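Local atomic coordinates of uncharacterized protein Rv2865 (Mycobacterium tuberculosis, PDB entry 3G5O), a protein that acts as the antitoxin of a type II toxin-antitoxin system, neutralising its partner toxin RelG and, in complex with it, binding DNA to repress its own promoter. Residues A74-D77 with G81-Y84; S29-I34 with A49-S54. All blocks are in the same frame, centred on the assembly; numbering follows the deposited sequence.

Overall arrangement
Both contacts are partly buried, and in each one buried acidic residue (Asp77 in contact 1, Glu51 in contact 2) carries much of the interface while its partner lies at the surface. Contact 2 sits near the middle of the chain, where the compact N-terminal part with its small mixed sheet passes into helix 49-62; contact 1 lies farther out, where helix 67-80 ends and strand 83-84 begins. Their centres are 31 Å apart, and the nearest atoms about 17 Å. The chemistry differs: 74-77 and 81-84 are held directly by a salt bridge and a backbone bond, whereas 29-34 and 49-54 meet through waters and van der Waals contact. A chain of the toxin Rv2866 borders each contact.

Contact 1: A74-D77 with G81-Y84; sequences ADAD and GRTY
Asp77 and Arg82 meet across a Schellman motif that ends helix 67-80, with Gly81, at positive phi (67°), as the residue that leaves the helix. The carboxylate oxygen Asp77 OD1 lies 2.8 Å from Arg82 NE in a nearly straight salt bridge. It sits at the guanidinium edge, in that group's plane, yet is approached on its own anti side and the two planes stand 88° apart, so the grip is not a paired, two-oxygen one: Arg82 NH2 adds a weak bond to the same oxygen. One water joins Asp77 OD1 to Arg82 NH2, 3.0 Å from each. Arg82 CG is anti to its carbonyl carbon and the chain bends at chi3 (-71°), which carries the guanidinium back beside Ala76 and Asp77, with NH2 4.0 Å from Ala76 CB. The backbone fixes the base of this arm through Arg82 N, bonded to Asp77 O. Farther out, Asp77 OD2 bonds Thr25 of the Rv2866 chain, and Thr83 and Tyr84 pair antiparallel with a strand of that toxin chain, so the turn leads straight into the toxin interface. Arg82 O, weakly bonded to Thr24 of the Rv2866 chain, lies 3.3 Å from Asp77 CB.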
loop_
_atom_site.group_PDB
_atom_site.type_symbol
_atom_site.label_atom_id
_atom_site.label_comp_id
_atom_site.label_asym_id
_atom_site.label_seq_id
_atom_site.Cartn_x
_atom_site.Cartn_y
_atom_site.Cartn_z
ATOM N N ALA A 74 -14.306 12.532 -10.546
ATOM C CA ALA A 74 -15.115 11.437 -11.109
ATOM C C ALA A 74 -16.440 11.252 -10.330
ATOM O O ALA A 74 -17.492 10.976 -10.925
ATOM C CB ALA A 74 -14.308 10.139 -11.102
ATOM N N ASP A 75 -16.386 11.429 -9.010
ATOM C CA ASP A 75 -17.602 11.390 -8.206
ATOM C C ASP A 75 -18.573 12.552 -8.533
ATOM O O ASP A 75 -19.802 12.333 -8.556
ATOM C CB ASP A 75 -17.287 11.285 -6.709
ATOM C CG ASP A 75 -16.859 9.839 -6.300
ATOM O OD1 ASP A 75 -17.157 8.852 -7.052
ATOM O OD2 ASP A 75 -16.213 9.691 -5.245
ATOM N N ALA A 76 -18.033 13.751 -8.787
ATOM C CA ALA A 76 -18.866 14.869 -9.252
ATOM C C ALA A 76 -19.474 14.625 -10.636
ATOM O O ALA A 76 -20.640 14.984 -10.864
ATOM C CB ALA A 76 -18.148 16.266 -9.148
ATOM N N ASP A 77 -18.724 13.968 -11.541
ATOM C CA ASP A 77 -19.301 13.540 -12.835
ATOM C C ASP A 77 -20.473 12.602 -12.608
ATOM O O ASP A 77 -21.555 12.769 -13.229
ATOM C CB ASP A 77 -18.300 12.823 -13.738
ATOM C CG ASP A 77 -17.126 13.703 -14.157
ATOM O OD1 ASP A 77 -17.249 14.981 -14.251
ATOM O OD2 ASP A 77 -16.049 13.093 -14.407
ATOM N N GLY A 81 -24.411 13.180 -13.870
ATOM C CA GLY A 81 -24.621 12.400 -15.099
ATOM C C GLY A 81 -23.615 12.696 -16.226
ATOM O O GLY A 81 -23.941 12.487 -17.391
ATOM N N ARG A 82 -22.389 13.133 -15.893
ATOM C CA ARG A 82 -21.354 13.318 -16.945
ATOM C C ARG A 82 -20.618 11.962 -17.151
ATOM O O ARG A 82 -19.493 11.771 -16.677
ATOM C CB ARG A 82 -20.351 14.421 -16.583
ATOM C CG ARG A 82 -20.961 15.836 -16.486
ATOM C CD ARG A 82 -19.852 16.907 -16.350
ATOM N NE ARG A 82 -19.215 16.841 -15.025
ATOM C CZ ARG A 82 -19.569 17.614 -13.995
ATOM N NH1 ARG A 82 -20.563 18.503 -14.141
ATOM N NH2 ARG A 82 -18.946 17.503 -12.827
ATOM N N THR A 83 -21.298 11.033 -17.801
ATOM C CA THR A 83 -20.752 9.714 -18.111
ATOM C C THR A 83 -21.168 9.350 -19.520
ATOM O O THR A 83 -22.102 9.964 -20.083
ATOM C CB THR A 83 -21.263 8.619 -17.158
ATOM O OG1 THR A 83 -22.686 8.531 -17.319
ATOM C CG2 THR A 83 -20.928 8.935 -15.681
ATOM N N TYR A 84 -20.465 8.366 -20.082
ATOM C CA TYR A 84 -20.600 7.939 -21.477
ATOM C C TYR A 84 -20.698 6.421 -21.515
ATOM O O TYR A 84 -19.975 5.722 -20.773
ATOM C CB TYR A 84 -19.369 8.399 -22.308
ATOM C CG TYR A 84 -19.275 9.921 -22.343
ATOM C CD1 TYR A 84 -19.857 10.646 -23.385
ATOM C CD2 TYR A 84 -18.681 10.616 -21.291
ATOM C CE1 TYR A 84 -19.816 12.043 -23.385
ATOM C CE2 TYR A 84 -18.594 11.992 -21.286
ATOM C CZ TYR A 84 -19.174 12.710 -22.327
ATOM O OH TYR A 84 -19.124 14.089 -22.284
HETATM O O HOH W 1 -16.174 16.643 -12.032
#

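Contact 2: S29-I34 with A49-S54; sequences STQDQI and ADEWES
Gln31 and Glu51 bring the backbones nearest, 5.9 Å between their CA atoms, where the turn leading into strand 33-38 passes the first turn of helix 49-62. Residues 30-32 form an ST turn: Thr30 OG1 accepts from Asp32 N at 3.0 Å, with an N-H...O angle of 162°. No direct hydrogen bond crosses the contact. Instead, Thr30 O and the backbone N of Glu51 share a water, which accepts from Glu51 N at 3.0 Å; an amide of the first helical turn is thereby satisfied through solvent. A second water lies 2.7 Å from Glu51 OE1 and reaches Thr30 O only weakly.

Among the side chains, Gln31 crosses Glu51 at a slant, its CB and CG against the carboxylate end, with Gln31 CG 3.3 Å from Glu51 OE1. Placing CG of Glu51 anti to the backbone N (chi1 -166°) and bending the chain at chi2 turns the acid toward Gln31. The amide and carboxylate planes are only 21° apart, but Gln31 NE2 stays too far from Glu51 OE2 for a bond. The carboxylate's strong partner is Arg61 of a Rv2866 chain, which forms a salt bridge with Glu51 OE1 and also packs on Gln31. Contact 2 thus joins the sheet-bearing N-terminal part to the helix that enters the toxin interface, consistent with toxin sequestering. Thr30 OG1 also bonds Ala26 O of helix 20-28, so one hydroxyl both closes the turn and ties it to that helix.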
loop_
_atom_site.group_PDB
_atom_site.type_symbol
_atom_site.label_atom_id
_atom_site.label_comp_id
_atom_site.label_asym_id
_atom_site.label_seq_id
_atom_site.Cartn_x
_atom_site.Cartn_y
_atom_site.Cartn_z
ATOM N N SER A 29 -12.764 -16.314 2.656
ATOM C CA SER A 29 -14.082 -15.792 2.317
ATOM C C SER A 29 -14.359 -14.418 2.958
ATOM O O SER A 29 -15.457 -13.840 2.783
ATOM C CB SER A 29 -15.121 -16.825 2.724
ATOM O OG SER A 29 -14.947 -17.142 4.095
ATOM N N THR A 30 -13.354 -13.860 3.640
ATOM C CA THR A 30 -13.532 -12.654 4.441
ATOM C C THR A 30 -12.302 -11.718 4.411
ATOM O O THR A 30 -11.288 -12.003 3.757
ATOM C CB THR A 30 -13.779 -13.025 5.934
ATOM O OG1 THR A 30 -12.567 -13.539 6.495
ATOM C CG2 THR A 30 -14.922 -14.093 6.122
ATOM N N GLN A 31 -12.417 -10.621 5.152
ATOM C CA GLN A 31 -11.331 -9.738 5.447
ATOM C C GLN A 31 -10.578 -10.112 6.743
ATOM O O GLN A 31 -9.752 -9.353 7.196
ATOM C CB GLN A 31 -11.820 -8.281 5.527
ATOM C CG GLN A 31 -12.484 -7.769 4.245
ATOM C CD GLN A 31 -13.081 -6.357 4.395
ATOM O OE1 GLN A 31 -14.296 -6.172 4.273
ATOM N NE2 GLN A 31 -12.232 -5.374 4.658
ATOM N N ASP A 32 -10.827 -11.282 7.319
ATOM C CA ASP A 32 -10.234 -11.621 8.615
ATOM C C ASP A 32 -8.718 -11.846 8.471
ATOM O O ASP A 32 -8.249 -12.311 7.430
ATOM C CB ASP A 32 -10.864 -12.910 9.172
ATOM C CG ASP A 32 -12.361 -12.763 9.546
ATOM O OD1 ASP A 32 -12.888 -11.631 9.661
ATOM O OD2 ASP A 32 -13.007 -13.819 9.741
ATOM N N GLN A 33 -7.951 -11.507 9.500
ATOM C CA GLN A 33 -6.539 -11.857 9.526
ATOM C C GLN A 33 -6.190 -12.622 10.764
ATOM O O GLN A 33 -6.770 -12.395 11.825
ATOM C CB GLN A 33 -5.631 -10.643 9.455
ATOM C CG GLN A 33 -6.327 -9.386 9.814
ATOM C CD GLN A 33 -5.402 -8.186 9.642
ATOM O OE1 GLN A 33 -5.757 -7.214 8.979
ATOM N NE2 GLN A 33 -4.214 -8.263 10.243
ATOM N N ILE A 34 -5.216 -13.498 10.623
ATOM C CA ILE A 34 -4.691 -14.249 11.744
ATOM C C ILE A 34 -3.216 -13.952 11.848
ATOM O O ILE A 34 -2.476 -14.170 10.892
ATOM C CB ILE A 34 -4.825 -15.743 11.505
ATOM C CG1 ILE A 34 -6.279 -16.106 11.204
ATOM C CG2 ILE A 34 -4.266 -16.527 12.722
ATOM C CD1 ILE A 34 -6.449 -17.532 10.751
ATOM N N ALA A 49 -6.637 -14.792 -0.047
ATOM C CA ALA A 49 -6.028 -14.398 -1.307
ATOM C C ALA A 49 -6.664 -13.145 -1.930
ATOM O O ALA A 49 -5.937 -12.265 -2.467
ATOM C CB ALA A 49 -6.041 -15.586 -2.327
ATOM N N ASP A 50 -7.996 -13.062 -1.901
ATOM C CA ASP A 50 -8.708 -11.886 -2.389
ATOM C C ASP A 50 -8.329 -10.670 -1.529
ATOM O O ASP A 50 -8.075 -9.584 -2.053
ATOM C CB ASP A 50 -10.219 -12.079 -2.367
ATOM C CG ASP A 50 -10.704 -13.109 -3.375
ATOM O OD1 ASP A 50 -9.982 -13.408 -4.356
ATOM O OD2 ASP A 50 -11.829 -13.610 -3.188
ATOM N N GLU A 51 -8.295 -10.855 -0.210
ATOM C CA GLU A 51 -7.855 -9.773 0.680
ATOM C C GLU A 51 -6.423 -9.268 0.356
ATOM O O GLU A 51 -6.162 -8.051 0.353
ATOM C CB GLU A 51 -8.001 -10.152 2.174
ATOM C CG GLU A 51 -7.873 -8.953 3.125
ATOM C CD GLU A 51 -8.885 -7.827 2.789
ATOM O OE1 GLU A 51 -9.951 -8.092 2.170
ATOM O OE2 GLU A 51 -8.629 -6.677 3.130
ATOM N N TRP A 52 -5.528 -10.195 0.045
ATOM C CA TRP A 52 -4.158 -9.847 -0.306
ATOM C C TRP A 52 -4.141 -8.997 -1.597
ATOM O O TRP A 52 -3.490 -7.962 -1.648
ATOM C CB TRP A 52 -3.322 -11.113 -0.497
ATOM C CG TRP A 52 -1.902 -10.805 -0.878
ATOM C CD1 TRP A 52 -1.334 -10.873 -2.133
ATOM C CD2 TRP A 52 -0.900 -10.335 -0.000
ATOM N NE1 TRP A 52 -0.011 -10.487 -2.063
ATOM C CE2 TRP A 52 0.284 -10.172 -0.763
ATOM C CE3 TRP A 52 -0.877 -10.047 1.374
ATOM C CZ2 TRP A 52 1.489 -9.719 -0.197
ATOM C CZ3 TRP A 52 0.350 -9.619 1.955
ATOM C CH2 TRP A 52 1.512 -9.466 1.147
ATOM N N GLU A 53 -4.920 -9.402 -2.585
ATOM C CA GLU A 53 -5.097 -8.624 -3.830
ATOM C C GLU A 53 -5.676 -7.201 -3.557
ATOM O O GLU A 53 -5.145 -6.207 -4.065
ATOM C CB GLU A 53 -6.014 -9.381 -4.782
ATOM C CG GLU A 53 -5.292 -10.312 -5.685
ATOM C CD GLU A 53 -4.373 -9.504 -6.628
ATOM O OE1 GLU A 53 -4.885 -8.665 -7.409
ATOM O OE2 GLU A 53 -3.142 -9.669 -6.539
ATOM N N SER A 54 -6.762 -7.130 -2.784
ATOM C CA SER A 54 -7.331 -5.839 -2.353
ATOM C C SER A 54 -6.281 -4.896 -1.759
ATOM O O SER A 54 -6.192 -3.702 -2.120
ATOM C CB SER A 54 -8.455 -6.064 -1.344
ATOM O OG SER A 54 -9.620 -6.554 -2.006
HETATM O O HOH W 2 -10.258 -12.673 1.186
HETATM O O HOH W 3 -11.407 -9.998 0.959
#